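Local atomic coordinates of molybdopterin-guanine dinucleotide biosynthesis protein A (MobA) (PDB entry 3NGW), a protein that probably transfers a GMP moiety from GTP to molybdopterin, a nucleotidyltransferase step in the making of the molybdenum cofactor. Residues K27-E30 against W31-E34; R147-L150 against V151-R155; I14-K18 against T19-L23. All coordinates share one frame; numbering follows the deposited sequence.

Contact 1. Residues K27-E30 against W31-E34; sequences KLIE and WVLE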
loop_
_atom_site.group_PDB
_atom_site.type_symbol
_atom_site.label_atom_id
_atom_site.label_comp_id
_atom_site.label_asym_id
_atom_site.label_seq_id
_atom_site.Cartn_x
_atom_site.Cartn_y
_atom_site.Cartn_z
ATOM N N LYS A 27 -10.172 -14.414 2.626
ATOM C CA LYS A 27 -8.753 -14.114 2.763
ATOM C C LYS A 27 -8.466 -12.640 2.488
ATOM O O LYS A 27 -9.191 -11.996 1.732
ATOM C CB LYS A 27 -7.945 -14.978 1.797
ATOM C CG LYS A 27 -8.007 -16.462 2.089
ATOM C CD LYS A 27 -7.065 -17.228 1.167
ATOM C CE LYS A 27 -7.092 -18.719 1.469
ATOM N NZ LYS A 27 -6.136 -19.492 0.623
ATOM N N LEU A 28 -7.412 -12.101 3.089
ATOM C CA LEU A 28 -7.090 -10.702 2.858
ATOM C C LEU A 28 -6.746 -10.421 1.411
ATOM O O LEU A 28 -7.091 -9.365 0.892
ATOM C CB LEU A 28 -5.943 -10.250 3.752
ATOM C CG LEU A 28 -6.368 -9.780 5.139
ATOM C CD1 LEU A 28 -5.136 -9.315 5.890
ATOM C CD2 LEU A 28 -7.392 -8.656 5.038
ATOM N N ILE A 29 -6.062 -11.349 0.756
ATOM C CA ILE A 29 -5.716 -11.122 -0.641
ATOM C C ILE A 29 -6.976 -10.987 -1.501
ATOM O O ILE A 29 -6.999 -10.202 -2.446
ATOM C CB ILE A 29 -4.829 -12.245 -1.210
ATOM C CG1 ILE A 29 -4.465 -11.918 -2.653
ATOM C CG2 ILE A 29 -5.535 -13.587 -1.100
ATOM C CD1 ILE A 29 -3.664 -10.610 -2.816
ATOM N N GLU A 30 -8.028 -11.729 -1.170
ATOM C CA GLU A 30 -9.261 -11.643 -1.946
ATOM C C GLU A 30 -9.981 -10.335 -1.638
ATOM O O GLU A 30 -10.722 -9.815 -2.471
ATOM C CB GLU A 30 -10.148 -12.857 -1.660
ATOM C CG GLU A 30 -9.356 -14.150 -1.775
ATOM C CD GLU A 30 -10.194 -15.414 -1.709
ATOM O OE1 GLU A 30 -11.248 -15.418 -1.028
ATOM O OE2 GLU A 30 -9.764 -16.416 -2.328
ATOM N N TRP A 31 -9.746 -9.799 -0.448
ATOM C CA TRP A 31 -10.343 -8.530 -0.067
ATOM C C TRP A 31 -9.831 -7.401 -0.958
ATOM O O TRP A 31 -10.622 -6.645 -1.515
ATOM C CB TRP A 31 -10.004 -8.192 1.380
ATOM C CG TRP A 31 -11.046 -8.588 2.367
ATOM C CD1 TRP A 31 -11.279 -9.839 2.877
ATOM C CD2 TRP A 31 -12.002 -7.718 2.984
ATOM N NE1 TRP A 31 -12.324 -9.797 3.777
ATOM C CE2 TRP A 31 -12.787 -8.511 3.857
ATOM C CE3 TRP A 31 -12.278 -6.347 2.877
ATOM C CZ2 TRP A 31 -13.824 -7.968 4.627
ATOM C CZ3 TRP A 31 -13.311 -5.807 3.646
ATOM C CH2 TRP A 31 -14.074 -6.621 4.505
ATOM N N VAL A 32 -8.508 -7.283 -1.078
ATOM C CA VAL A 32 -7.905 -6.229 -1.892
ATOM C C VAL A 32 -8.064 -6.493 -3.388
ATOM O O VAL A 32 -8.128 -5.562 -4.183
ATOM C CB VAL A 32 -6.398 -6.015 -1.529
ATOM C CG1 VAL A 32 -6.284 -5.567 -0.076
ATOM C CG2 VAL A 32 -5.597 -7.292 -1.751
ATOM N N LEU A 33 -8.143 -7.765 -3.761
ATOM C CA LEU A 33 -8.335 -8.145 -5.150
ATOM C C LEU A 33 -9.651 -7.521 -5.610
ATOM O O LEU A 33 -9.685 -6.790 -6.599
ATOM C CB LEU A 33 -8.389 -9.670 -5.259
ATOM C CG LEU A 33 -7.401 -10.435 -6.151
ATOM C CD1 LEU A 33 -6.101 -9.691 -6.312
ATOM C CD2 LEU A 33 -7.154 -11.820 -5.540
ATOM N N GLU A 34 -10.728 -7.794 -4.870
ATOM C CA GLU A 34 -12.058 -7.251 -5.170
ATOM C C GLU A 34 -12.098 -5.736 -5.158
ATOM O O GLU A 34 -12.620 -5.113 -6.076
ATOM C CB GLU A 34 -13.082 -7.720 -4.133
ATOM C CG GLU A 34 -13.588 -9.119 -4.302
ATOM C CD GLU A 34 -14.497 -9.550 -3.151
ATOM O OE1 GLU A 34 -15.321 -8.729 -2.691
ATOM O OE2 GLU A 34 -14.395 -10.719 -2.726
#
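The first torsion of I29 (chi1 -178°) swings CG1 away from the backbone N, and this sends the longer branch along the helix toward V32 and L33. CG1 of I29 then lies 3.9 Å from CD2 of L33, while the terminal CD1 reaches CG2 of V32 at 4.0 Å, the side chains of I29 and V32 crossing at about a right angle. V32 has CG1 opposite its own carbonyl carbon (chi1 -62°), which turns CG2 back over the preceding turn, 3.3 Å from O of I29. Together these three apolar chains make a ridge: Y58, from a loop, packs on I29 and L33, and F43 of strand 40-44 on V32 and L33.

The backbone here is the first turns of a helix. N of W31 bonds to O of K27, the N-cap residue, at 3.1 Å, with a second, weak bond to O of L28. The straighter bonds run from V32 N to L28 O and from E34 N to E30 O, the latter 3.1 Å long with an N-H...O angle of 170°.

The indole of W31 folds back along the helix start. O of K27 lies at the indole edge, in the ring plane, 3.2 Å from CD1 of W31. NE1 bonds to the backbone O of L23, and K26 makes a cation-pi contact with the ring, so the indole is held from more than one direction. NZ of K27 forms a salt bridge with E20, and E30 reaches Y58 OH. This is the N-terminal end of helix 28-36, entered directly from the hairpin of strands 22-23 and 26-27 in the MobA-like nucleotidyltransferase fold.

Contact 2. Residues R147-L150 against V151-R155; sequences RKIL and VPLER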
loop_
_atom_site.group_PDB
_atom_site.type_symbol
_atom_site.label_atom_id
_atom_site.label_comp_id
_atom_site.label_asym_id
_atom_site.label_seq_id
_atom_site.Cartn_x
_atom_site.Cartn_y
_atom_site.Cartn_z
ATOM N N ARG A 147 16.154 0.594 5.165
ATOM C CA ARG A 147 14.767 0.149 5.165
ATOM C C ARG A 147 13.826 1.095 5.905
ATOM O O ARG A 147 12.768 0.686 6.381
ATOM C CB ARG A 147 14.664 -1.263 5.744
ATOM C CG ARG A 147 15.328 -2.330 4.870
ATOM C CD ARG A 147 15.030 -3.745 5.361
ATOM N NE ARG A 147 13.595 -4.032 5.368
ATOM C CZ ARG A 147 13.061 -5.198 5.722
ATOM N NH1 ARG A 147 13.841 -6.204 6.104
ATOM N NH2 ARG A 147 11.745 -5.357 5.699
ATOM N N LYS A 148 14.216 2.361 5.992
ATOM C CA LYS A 148 13.407 3.373 6.655
ATOM C C LYS A 148 12.922 4.385 5.618
ATOM O O LYS A 148 13.651 5.298 5.236
ATOM C CB LYS A 148 14.231 4.077 7.733
ATOM C CG LYS A 148 13.728 3.857 9.153
ATOM C CD LYS A 148 13.821 2.394 9.575
ATOM C CE LYS A 148 13.244 2.179 10.971
ATOM N NZ LYS A 148 13.309 0.758 11.402
ATOM N N ILE A 149 11.682 4.215 5.177
ATOM C CA ILE A 149 11.094 5.085 4.164
ATOM C C ILE A 149 11.283 6.577 4.464
ATOM O O ILE A 149 11.441 7.382 3.549
ATOM C CB ILE A 149 9.580 4.772 3.992
ATOM C CG1 ILE A 149 9.047 5.426 2.720
ATOM C CG2 ILE A 149 8.801 5.251 5.214
ATOM C CD1 ILE A 149 9.550 4.795 1.448
ATOM N N LEU A 150 11.286 6.938 5.743
ATOM C CA LEU A 150 11.442 8.335 6.143
ATOM C C LEU A 150 12.747 8.962 5.657
ATOM O O LEU A 150 12.812 10.165 5.400
ATOM C CB LEU A 150 11.355 8.463 7.669
ATOM C CG LEU A 150 10.084 7.959 8.370
ATOM C CD1 LEU A 150 8.863 8.611 7.723
ATOM C CD2 LEU A 150 9.991 6.432 8.274
ATOM N N VAL A 151 13.788 8.148 5.536
ATOM C CA VAL A 151 15.083 8.643 5.093
ATOM C C VAL A 151 15.066 9.197 3.672
ATOM O O VAL A 151 15.455 10.337 3.450
ATOM C CB VAL A 151 16.152 7.538 5.198
ATOM C CG1 VAL A 151 17.476 8.036 4.641
ATOM C CG2 VAL A 151 16.305 7.123 6.652
ATOM N N PRO A 152 14.630 8.392 2.685
ATOM C CA PRO A 152 14.623 8.942 1.327
ATOM C C PRO A 152 13.560 10.022 1.112
ATOM O O PRO A 152 13.709 10.886 0.245
ATOM C CB PRO A 152 14.425 7.705 0.450
ATOM C CG PRO A 152 13.747 6.727 1.356
ATOM C CD PRO A 152 14.382 6.937 2.681
ATOM N N LEU A 153 12.500 9.992 1.915
ATOM C CA LEU A 153 11.442 10.990 1.792
ATOM C C LEU A 153 11.945 12.391 2.145
ATOM O O LEU A 153 11.412 13.391 1.660
ATOM C CB LEU A 153 10.246 10.624 2.681
ATOM C CG LEU A 153 9.414 9.439 2.177
ATOM C CD1 LEU A 153 8.274 9.146 3.127
ATOM C CD2 LEU A 153 8.894 9.758 0.781
ATOM N N GLU A 154 12.973 12.460 2.986
ATOM C CA GLU A 154 13.534 13.743 3.389
ATOM C C GLU A 154 14.301 14.399 2.252
ATOM O O GLU A 154 14.451 15.619 2.223
ATOM C CB GLU A 154 14.444 13.566 4.605
ATOM C CG GLU A 154 13.688 13.478 5.925
ATOM C CD GLU A 154 14.583 13.109 7.093
ATOM O OE1 GLU A 154 14.109 13.182 8.251
ATOM O OE2 GLU A 154 15.755 12.738 6.851
ATOM N N ARG A 155 14.778 13.586 1.315
ATOM C CA ARG A 155 15.512 14.096 0.162
ATOM C C ARG A 155 14.593 14.367 -1.033
ATOM O O ARG A 155 15.065 14.686 -2.122
ATOM C CB ARG A 155 16.595 13.104 -0.261
ATOM C CG ARG A 155 17.891 13.177 0.528
ATOM C CD ARG A 155 18.932 12.285 -0.134
ATOM N NE ARG A 155 20.312 12.673 0.152
ATOM C CZ ARG A 155 20.884 12.612 1.351
ATOM N NH1 ARG A 155 20.194 12.177 2.399
ATOM N NH2 ARG A 155 22.154 12.976 1.499
#
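I149 and L153 meet one turn apart in a local contact at the start of the short helix 150-154, where the loop after helix 135-143 winds up before strand 158-162, an edge strand of the main sheet in this MobA-like, GT-A type fold. It is plain structural packing, away from the calcium-binding residue D184.

Three backbone bonds close the turns. V151 N donates to O of K148 at 2.9 Å, with an N-H...O angle of 151°. L153 N meets O of I149 at 3.3 Å, whereas the bond from E154 N to L150 O is weak. Proline at 152 has no N-H to give, and its ring fills the place instead: CD of P152 lies 3.1 Å from O of K148, and CG comes close to O of I149.

The apolar side of the turn is carried by I149 and L153. With chi1 at -166°, I149 directs CG1 to the far side from its amide nitrogen, and from there CG1 comes obliquely against CD1 of L153 at 3.8 Å. L153 also lays its CG over the carbonyl oxygen of I149, so that oxygen accepts the N-H of L153 while the side chain of the same residue packs against it. L138 of helix 135-143 touches both I149 and P152, and A141 adds to the cover over P152, which ties the short helix to the longer one before it.

On another side of the turn, V151 swings CG1 opposite its backbone N (chi1 176°), which leaves CG2 beside that N, facing K148; CG2 of V151 touches K148 twice, 3.5 Å from O and 3.8 Å from CB.

Contact 3. Residues I14-K18 against T19-L23; sequences IGMEK and TEVML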
loop_
_atom_site.group_PDB
_atom_site.type_symbol
_atom_site.label_atom_id
_atom_site.label_comp_id
_atom_site.label_asym_id
_atom_site.label_seq_id
_atom_site.Cartn_x
_atom_site.Cartn_y
_atom_site.Cartn_z
ATOM N N ILE A 14 1.300 -12.241 13.482
ATOM C CA ILE A 14 0.062 -13.015 13.338
ATOM C C ILE A 14 0.280 -14.479 12.966
ATOM O O ILE A 14 -0.677 -15.242 12.811
ATOM C CB ILE A 14 -0.924 -12.387 12.321
ATOM C CG1 ILE A 14 -0.182 -11.903 11.085
ATOM C CG2 ILE A 14 -1.684 -11.240 12.985
ATOM C CD1 ILE A 14 0.574 -10.596 11.300
ATOM N N GLY A 15 1.544 -14.864 12.830
ATOM C CA GLY A 15 1.889 -16.239 12.510
ATOM C C GLY A 15 1.318 -16.823 11.233
ATOM O O GLY A 15 0.922 -17.989 11.209
HETATM N N MSE A 16 1.283 -16.019 10.174
HETATM C CA MSE A 16 0.773 -16.465 8.883
HETATM C C MSE A 16 0.827 -15.328 7.869
HETATM O O MSE A 16 0.638 -14.165 8.223
HETATM C CB MSE A 16 -0.663 -16.962 9.017
HETATM C CG MSE A 16 -1.659 -15.882 9.382
HETATM SE SE MSE A 16 -3.474 -16.519 9.220
HETATM C CE MSE A 16 -3.815 -16.877 11.098
ATOM N N GLU A 17 1.082 -15.666 6.609
ATOM C CA GLU A 17 1.160 -14.654 5.567
ATOM C C GLU A 17 -0.093 -13.805 5.545
ATOM O O GLU A 17 -1.205 -14.311 5.667
ATOM C CB GLU A 17 1.386 -15.306 4.206
ATOM C CG GLU A 17 2.808 -15.803 4.023
ATOM C CD GLU A 17 3.046 -16.392 2.657
ATOM O OE1 GLU A 17 2.842 -15.679 1.651
ATOM O OE2 GLU A 17 3.441 -17.571 2.588
ATOM N N LYS A 18 0.097 -12.505 5.388
ATOM C CA LYS A 18 -1.017 -11.575 5.386
ATOM C C LYS A 18 -2.127 -11.940 4.411
ATOM O O LYS A 18 -3.313 -11.816 4.730
ATOM C CB LYS A 18 -0.525 -10.170 5.074
ATOM C CG LYS A 18 -0.903 -9.151 6.121
ATOM C CD LYS A 18 -0.010 -9.257 7.332
ATOM C CE LYS A 18 -0.169 -8.038 8.199
ATOM N NZ LYS A 18 1.080 -7.754 8.944
ATOM N N THR A 19 -1.741 -12.385 3.221
ATOM C CA THR A 19 -2.704 -12.742 2.189
ATOM C C THR A 19 -3.672 -13.830 2.631
ATOM O O THR A 19 -4.845 -13.831 2.254
ATOM C CB THR A 19 -1.983 -13.210 0.909
ATOM O OG1 THR A 19 -1.148 -14.334 1.212
ATOM C CG2 THR A 19 -1.121 -12.097 0.346
ATOM N N GLU A 20 -3.176 -14.744 3.451
ATOM C CA GLU A 20 -3.984 -15.855 3.923
ATOM C C GLU A 20 -4.888 -15.557 5.119
ATOM O O GLU A 20 -5.769 -16.352 5.438
ATOM C CB GLU A 20 -3.065 -17.043 4.220
ATOM C CG GLU A 20 -2.163 -17.415 3.038
ATOM C CD GLU A 20 -2.905 -17.399 1.696
ATOM O OE1 GLU A 20 -3.919 -18.113 1.564
ATOM O OE2 GLU A 20 -2.474 -16.671 0.775
ATOM N N VAL A 21 -4.678 -14.420 5.774
ATOM C CA VAL A 21 -5.492 -14.040 6.926
ATOM C C VAL A 21 -6.979 -14.034 6.574
ATOM O O VAL A 21 -7.384 -13.484 5.548
ATOM C CB VAL A 21 -5.107 -12.642 7.443
ATOM C CG1 VAL A 21 -5.985 -12.255 8.618
ATOM C CG2 VAL A 21 -3.644 -12.627 7.838
HETATM N N MSE A 22 -7.786 -14.646 7.436
HETATM C CA MSE A 22 -9.228 -14.735 7.222
HETATM C C MSE A 22 -9.988 -13.579 7.843
HETATM O O MSE A 22 -10.031 -13.441 9.062
HETATM C CB MSE A 22 -9.763 -16.043 7.800
HETATM C CG MSE A 22 -9.366 -17.263 7.006
HETATM SE SE MSE A 22 -10.285 -17.329 5.306
HETATM C CE MSE A 22 -11.912 -18.213 5.918
ATOM N N LEU A 23 -10.592 -12.759 6.998
ATOM C CA LEU A 23 -11.361 -11.624 7.466
ATOM C C LEU A 23 -12.803 -11.854 7.048
ATOM O O LEU A 23 -13.115 -11.837 5.860
ATOM C CB LEU A 23 -10.851 -10.344 6.827
ATOM C CG LEU A 23 -10.664 -9.126 7.727
ATOM C CD1 LEU A 23 -10.736 -7.901 6.841
ATOM C CD2 LEU A 23 -11.726 -9.057 8.811
HETATM O O HOH W 1 1.216 -15.217 -0.435
#
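Apolar contact comes first: the selenomethionine M16 passes across V21 at about a right angle, with SE of M16 3.9 Å from CA of V21 and CG of M16 4.1 Å from CG2 of V21. The chain of M16 bends at chi3 (100°), turning its methyl aside while SE stays against the valine.

The backbone bonds, from i+3 to i, are those of a 3-10 turn. E20 N donates to O of E17 at 3.0 Å, and V21 N to O of K18 at 3.1 Å, with a weak bond from V21 N to E17 O added. CG2 of V21 lies 3.2 Å from O of K18, a methyl against the oxygen that V21 N also uses.

Polar side chains gather on another flank. OG1 of T19 donates to OE2 of E20 at 2.7 Å, meeting the anti side of the carboxylate, and E20 bends at chi2 (-43°) to bring that oxygen round. One water donates to OE1 of E17 and to OG1 of T19, bridging the two side chains. E17 and E20 are like charges, but R46 pairs with OE1 of E17 and R57 with OE2 of E20, which probably eases the repulsion.

NZ of K18 forms a salt bridge with D92, and the K18 side chain is about 7 Å from that of the calcium-binding D184. The turn ends the glycine-rich loop after strand 2-6, the signature of MobA-like nucleotidyltransferases, which in relatives lines the nucleotide site, consistent with GTP binding here.

How the contacts relate
Along the chain the order is contact 3, contact 1, contact 2, all within the MobA-like domain. Contacts 3 and 1 are neighbours, their centres 11 Å apart on one side of the chain's centre: the 3-10 turn runs into the small hairpin of strands 22-23 and 26-27, and the chain returns into helix 28-36. The two touch directly, L28 CB packing on K18 O at 3.2 Å. Contact 2 lies across the chain's centre from contact 1, centres 29 Å and nearest atoms about 17 Å apart; from contact 3 these are 28 Å and about 11 Å. Thus contacts 3 and 1 build one corner of the domain, and contact 2 a separate short helix leading to edge strand 158-162, packed on helix 135-143.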